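Long-range contact in FdtA domain-containing protein (Helicobacter canadensis MIT 98-5491, PDB 7N67), which probably acts as a 3,4-ketoisomerase on a dTDP-linked keto sugar in the biosynthesis of an unusual formylated sugar: residues B[70-78]-B[132-143]. Sequence-based numbering, arbitrary orientation.
Sequences AHAHKELEQ and ASDFYNENEYIR. With TYD (thymidine-5'-diphosphate), chain E.
His-71 and His-73 both meet the ring of Tyr-141, but differently. His-73 turns its edge into the face of Tyr-141, with CE1 over the ring centre and the planes at 82°. The His-71 ring lies obliquely to Tyr-141, whose CE2 sits 3.7 Å above the imidazole plane. The histidines are joined, His-71 ND1 to His-73 NE2, at 2.8 Å. This bond helps fix the rotation of the His-71 ring, and His-71 NE2 donates to the diphosphate oxygen O3B at 2.6 Å. Ala-72 and Ile-142 form an antiparallel hydrogen-bonded pair, which adds the short, weakly bonded strand 141-142 to a sheet edge in this chain's cupin-type fold. Their side chains lie on the sheet face opposite His-73 and Tyr-141 and pack on helix 145-152. Arg-143 reaches the same nucleotide with an extended chain; NH1 and NH2 both donate to O1A. Glu-138 holds this guanidinium side-on, OE1 taking NE at 2.8 Å and OE2 taking NH2 at 3.0 Å. Tyr-136 OH also donates to OE2, and the thymine lies over one face of the Tyr-136 ring, its N3 3.3 Å from the ring plane. Ser-133 OG accepts from Glu-77 N at 3.0 Å, and Leu-76 CD1 packs on Ala-132 CB.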
loop_
_atom_site.group_PDB
_atom_site.type_symbol
_atom_site.label_atom_id
_atom_site.label_comp_id
_atom_site.label_asym_id
_atom_site.label_seq_id
_atom_site.Cartn_x
_atom_site.Cartn_y
_atom_site.Cartn_z
ATOM N N ALA B 70 11.073 8.857 -19.493
ATOM C CA ALA B 70 11.459 9.097 -20.890
ATOM C C ALA B 70 11.709 10.602 -21.029
ATOM O O ALA B 70 10.963 11.274 -21.797
ATOM C CB ALA B 70 10.373 8.607 -21.815
ATOM N N HIS B 71 12.698 11.100 -20.276
ATOM C CA HIS B 71 13.247 12.473 -20.397
ATOM C C HIS B 71 14.658 12.551 -19.797
ATOM O O HIS B 71 15.104 11.602 -19.183
ATOM C CB HIS B 71 12.273 13.512 -19.811
ATOM C CG HIS B 71 11.656 13.139 -18.512
ATOM N ND1 HIS B 71 12.313 13.306 -17.316
ATOM C CD2 HIS B 71 10.433 12.670 -18.205
ATOM C CE1 HIS B 71 11.525 12.934 -16.322
ATOM N NE2 HIS B 71 10.371 12.527 -16.842
ATOM N N ALA B 72 15.357 13.637 -20.087
ATOM C CA ALA B 72 16.712 13.951 -19.592
ATOM C C ALA B 72 16.775 15.453 -19.302
ATOM O O ALA B 72 15.865 16.183 -19.725
ATOM C CB ALA B 72 17.763 13.519 -20.602
ATOM N N HIS B 73 17.826 15.875 -18.605
ATOM C CA HIS B 73 17.995 17.233 -18.016
ATOM C C HIS B 73 19.486 17.537 -17.981
ATOM O O HIS B 73 20.223 16.659 -17.512
ATOM C CB HIS B 73 17.359 17.255 -16.617
ATOM C CG HIS B 73 16.012 16.616 -16.615
ATOM N ND1 HIS B 73 14.841 17.350 -16.705
ATOM C CD2 HIS B 73 15.648 15.314 -16.610
ATOM C CE1 HIS B 73 13.811 16.523 -16.719
ATOM N NE2 HIS B 73 14.283 15.261 -16.677
ATOM N N LYS B 74 19.902 18.703 -18.486
ATOM C CA LYS B 74 21.329 19.125 -18.509
ATOM C C LYS B 74 21.774 19.450 -17.071
ATOM O O LYS B 74 22.897 19.077 -16.718
ATOM C CB LYS B 74 21.527 20.288 -19.488
ATOM C CG LYS B 74 21.174 19.996 -20.951
ATOM C CD LYS B 74 20.986 21.239 -21.841
ATOM C CE LYS B 74 22.119 21.512 -22.814
ATOM N NZ LYS B 74 23.457 21.300 -22.209
ATOM N N GLU B 75 20.897 20.048 -16.246
ATOM C CA GLU B 75 21.263 20.645 -14.921
ATOM C C GLU B 75 20.612 19.879 -13.742
ATOM O O GLU B 75 21.337 19.544 -12.744
ATOM C CB GLU B 75 20.912 22.141 -14.951
ATOM C CG GLU B 75 22.107 23.085 -14.893
ATOM C CD GLU B 75 23.455 22.559 -15.369
ATOM O OE1 GLU B 75 23.606 22.350 -16.587
ATOM O OE2 GLU B 75 24.356 22.365 -14.508
ATOM N N LEU B 76 19.317 19.567 -13.848
ATOM C CA LEU B 76 18.502 19.031 -12.727
ATOM C C LEU B 76 19.120 17.734 -12.192
ATOM O O LEU B 76 19.281 16.790 -12.984
ATOM C CB LEU B 76 17.063 18.795 -13.198
ATOM C CG LEU B 76 16.081 18.455 -12.077
ATOM C CD1 LEU B 76 15.903 19.641 -11.133
ATOM C CD2 LEU B 76 14.738 18.021 -12.650
ATOM N N GLU B 77 19.459 17.707 -10.894
ATOM C CA GLU B 77 19.852 16.471 -10.166
ATOM C C GLU B 77 18.619 16.033 -9.376
ATOM O O GLU B 77 17.846 16.918 -8.980
ATOM C CB GLU B 77 21.094 16.709 -9.308
ATOM C CG GLU B 77 22.333 17.067 -10.104
ATOM C CD GLU B 77 23.632 17.097 -9.312
ATOM O OE1 GLU B 77 24.688 16.873 -9.917
ATOM O OE2 GLU B 77 23.599 17.353 -8.099
ATOM N N GLN B 78 18.374 14.727 -9.254
ATOM C CA GLN B 78 17.187 14.177 -8.543
ATOM C C GLN B 78 17.640 13.054 -7.608
ATOM O O GLN B 78 18.698 12.454 -7.880
ATOM C CB GLN B 78 16.145 13.660 -9.533
ATOM C CG GLN B 78 15.433 14.751 -10.326
ATOM C CD GLN B 78 14.296 14.161 -11.123
ATOM O OE1 GLN B 78 14.246 12.962 -11.354
ATOM N NE2 GLN B 78 13.353 14.984 -11.540
ATOM N N ALA B 132 14.109 16.962 -5.837
ATOM C CA ALA B 132 14.709 17.665 -6.997
ATOM C C ALA B 132 15.513 18.890 -6.537
ATOM O O ALA B 132 15.063 19.565 -5.580
ATOM C CB ALA B 132 13.626 18.044 -7.984
ATOM N N SER B 133 16.594 19.187 -7.281
ATOM C CA SER B 133 17.635 20.219 -7.021
ATOM C C SER B 133 17.191 21.617 -7.461
ATOM O O SER B 133 17.960 22.560 -7.213
ATOM C CB SER B 133 18.938 19.853 -7.716
ATOM O OG SER B 133 18.852 20.030 -9.140
ATOM N N ASP B 134 16.030 21.770 -8.104
ATOM C CA ASP B 134 15.613 23.069 -8.685
ATOM C C ASP B 134 14.122 23.063 -9.029
ATOM O O ASP B 134 13.522 21.979 -9.069
ATOM C CB ASP B 134 16.444 23.384 -9.929
ATOM C CG ASP B 134 16.646 24.867 -10.204
ATOM O OD1 ASP B 134 16.022 25.710 -9.520
ATOM O OD2 ASP B 134 17.437 25.159 -11.097
ATOM N N PHE B 135 13.565 24.255 -9.266
ATOM C CA PHE B 135 12.146 24.495 -9.604
ATOM C C PHE B 135 11.869 23.874 -10.973
ATOM O O PHE B 135 12.809 23.715 -11.774
ATOM C CB PHE B 135 11.837 25.995 -9.580
ATOM C CG PHE B 135 12.192 26.671 -8.281
ATOM C CD1 PHE B 135 11.244 26.829 -7.280
ATOM C CD2 PHE B 135 13.481 27.144 -8.049
ATOM C CE1 PHE B 135 11.585 27.439 -6.082
ATOM C CE2 PHE B 135 13.817 27.761 -6.848
ATOM C CZ PHE B 135 12.867 27.902 -5.868
ATOM N N TYR B 136 10.615 23.501 -11.218
ATOM C CA TYR B 136 10.162 22.796 -12.444
ATOM C C TYR B 136 10.327 23.745 -13.623
ATOM O O TYR B 136 9.756 24.836 -13.596
ATOM C CB TYR B 136 8.696 22.379 -12.318
ATOM C CG TYR B 136 8.017 21.935 -13.589
ATOM C CD1 TYR B 136 8.499 20.873 -14.328
ATOM C CD2 TYR B 136 6.833 22.514 -14.009
ATOM C CE1 TYR B 136 7.838 20.428 -15.462
ATOM C CE2 TYR B 136 6.158 22.087 -15.142
ATOM C CZ TYR B 136 6.667 21.039 -15.882
ATOM O OH TYR B 136 6.031 20.603 -17.016
ATOM N N ASN B 137 11.081 23.333 -14.629
ATOM C CA ASN B 137 11.148 24.080 -15.908
ATOM C C ASN B 137 10.856 23.119 -17.063
ATOM O O ASN B 137 11.803 22.435 -17.494
ATOM C CB ASN B 137 12.500 24.775 -16.072
ATOM C CG ASN B 137 12.441 25.958 -17.014
ATOM O OD1 ASN B 137 11.564 26.050 -17.879
ATOM N ND2 ASN B 137 13.372 26.879 -16.837
ATOM N N GLU B 138 9.615 23.103 -17.570
ATOM C CA GLU B 138 9.248 22.302 -18.770
ATOM C C GLU B 138 10.208 22.603 -19.932
ATOM O O GLU B 138 10.512 21.664 -20.698
ATOM C CB GLU B 138 7.801 22.555 -19.178
ATOM C CG GLU B 138 7.364 21.724 -20.369
ATOM C CD GLU B 138 7.443 20.211 -20.209
ATOM O OE1 GLU B 138 7.262 19.498 -21.233
ATOM O OE2 GLU B 138 7.654 19.744 -19.067
ATOM N N ASN B 139 10.696 23.845 -20.039
ATOM C CA ASN B 139 11.606 24.287 -21.128
ATOM C C ASN B 139 12.901 23.474 -21.104
ATOM O O ASN B 139 13.427 23.230 -22.198
ATOM C CB ASN B 139 11.974 25.770 -21.042
ATOM C CG ASN B 139 10.775 26.687 -21.131
ATOM O OD1 ASN B 139 9.733 26.296 -21.655
ATOM N ND2 ASN B 139 10.925 27.908 -20.637
ATOM N N GLU B 140 13.409 23.099 -19.922
ATOM C CA GLU B 140 14.742 22.446 -19.752
ATOM C C GLU B 140 14.642 20.916 -19.893
ATOM O O GLU B 140 15.706 20.253 -19.818
ATOM C CB GLU B 140 15.359 22.832 -18.406
ATOM C CG GLU B 140 15.788 24.281 -18.360
ATOM C CD GLU B 140 16.678 24.628 -19.542
ATOM O OE1 GLU B 140 17.721 23.931 -19.713
ATOM O OE2 GLU B 140 16.298 25.550 -20.318
ATOM N N TYR B 141 13.425 20.381 -20.059
ATOM C CA TYR B 141 13.141 18.938 -20.303
ATOM C C TYR B 141 13.564 18.566 -21.730
ATOM O O TYR B 141 13.285 19.305 -22.684
ATOM C CB TYR B 141 11.654 18.615 -20.127
ATOM C CG TYR B 141 11.225 18.157 -18.754
ATOM C CD1 TYR B 141 11.327 18.987 -17.649
ATOM C CD2 TYR B 141 10.653 16.910 -18.570
ATOM C CE1 TYR B 141 10.911 18.579 -16.394
ATOM C CE2 TYR B 141 10.227 16.485 -17.326
ATOM C CZ TYR B 141 10.349 17.325 -16.230
ATOM O OH TYR B 141 9.934 16.904 -14.998
ATOM N N ILE B 142 14.238 17.434 -21.872
ATOM C CA ILE B 142 14.423 16.749 -23.180
ATOM C C ILE B 142 13.547 15.501 -23.145
ATOM O O ILE B 142 13.827 14.632 -22.307
ATOM C CB ILE B 142 15.913 16.450 -23.403
ATOM C CG1 ILE B 142 16.737 17.729 -23.232
ATOM C CG2 ILE B 142 16.128 15.782 -24.755
ATOM C CD1 ILE B 142 18.206 17.491 -23.096
ATOM N N ARG B 143 12.475 15.481 -23.938
ATOM C CA ARG B 143 11.463 14.392 -23.944
ATOM C C ARG B 143 11.581 13.561 -25.233
ATOM O O ARG B 143 10.619 12.821 -25.534
ATOM C CB ARG B 143 10.046 14.970 -23.834
ATOM C CG ARG B 143 9.778 15.773 -22.570
ATOM C CD ARG B 143 8.307 16.129 -22.453
ATOM N NE ARG B 143 7.973 16.751 -21.174
ATOM C CZ ARG B 143 7.779 16.104 -20.029
ATOM N NH1 ARG B 143 7.902 14.790 -19.971
ATOM N NH2 ARG B 143 7.474 16.777 -18.933
HETATM P PA TYD E . 5.778 13.856 -16.586
HETATM O O1A TYD E . 7.080 14.498 -16.913
HETATM O O2A TYD E . 4.931 13.341 -17.700
HETATM O O3A TYD E . 6.011 12.725 -15.483
HETATM P PB TYD E . 7.020 11.497 -15.330
HETATM O O1B TYD E . 6.525 10.721 -14.110
HETATM O O2B TYD E . 6.861 10.732 -16.625
HETATM O O3B TYD E . 8.407 12.039 -15.139
HETATM O "O5'" TYD E . 4.885 14.859 -15.717
HETATM C "C5'" TYD E . 3.453 14.744 -15.839
HETATM C "C4'" TYD E . 2.885 16.138 -15.838
HETATM O "O4'" TYD E . 3.251 16.790 -14.601
HETATM C "C3'" TYD E . 3.386 17.021 -16.981
HETATM O "O3'" TYD E . 2.307 17.738 -17.562
HETATM C "C2'" TYD E . 4.352 17.972 -16.293
HETATM C "C1'" TYD E . 3.781 18.072 -14.885
HETATM N N1 TYD E . 4.788 18.398 -13.850
HETATM C C2 TYD E . 4.660 19.594 -13.171
HETATM O O2 TYD E . 3.747 20.383 -13.383
HETATM N N3 TYD E . 5.653 19.836 -12.251
HETATM C C4 TYD E . 6.724 19.020 -11.935
HETATM O O4 TYD E . 7.540 19.373 -11.073
HETATM C C5 TYD E . 6.789 17.779 -12.670
HETATM C C5M TYD E . 7.919 16.833 -12.383
HETATM C C6 TYD E . 5.837 17.534 -13.584
#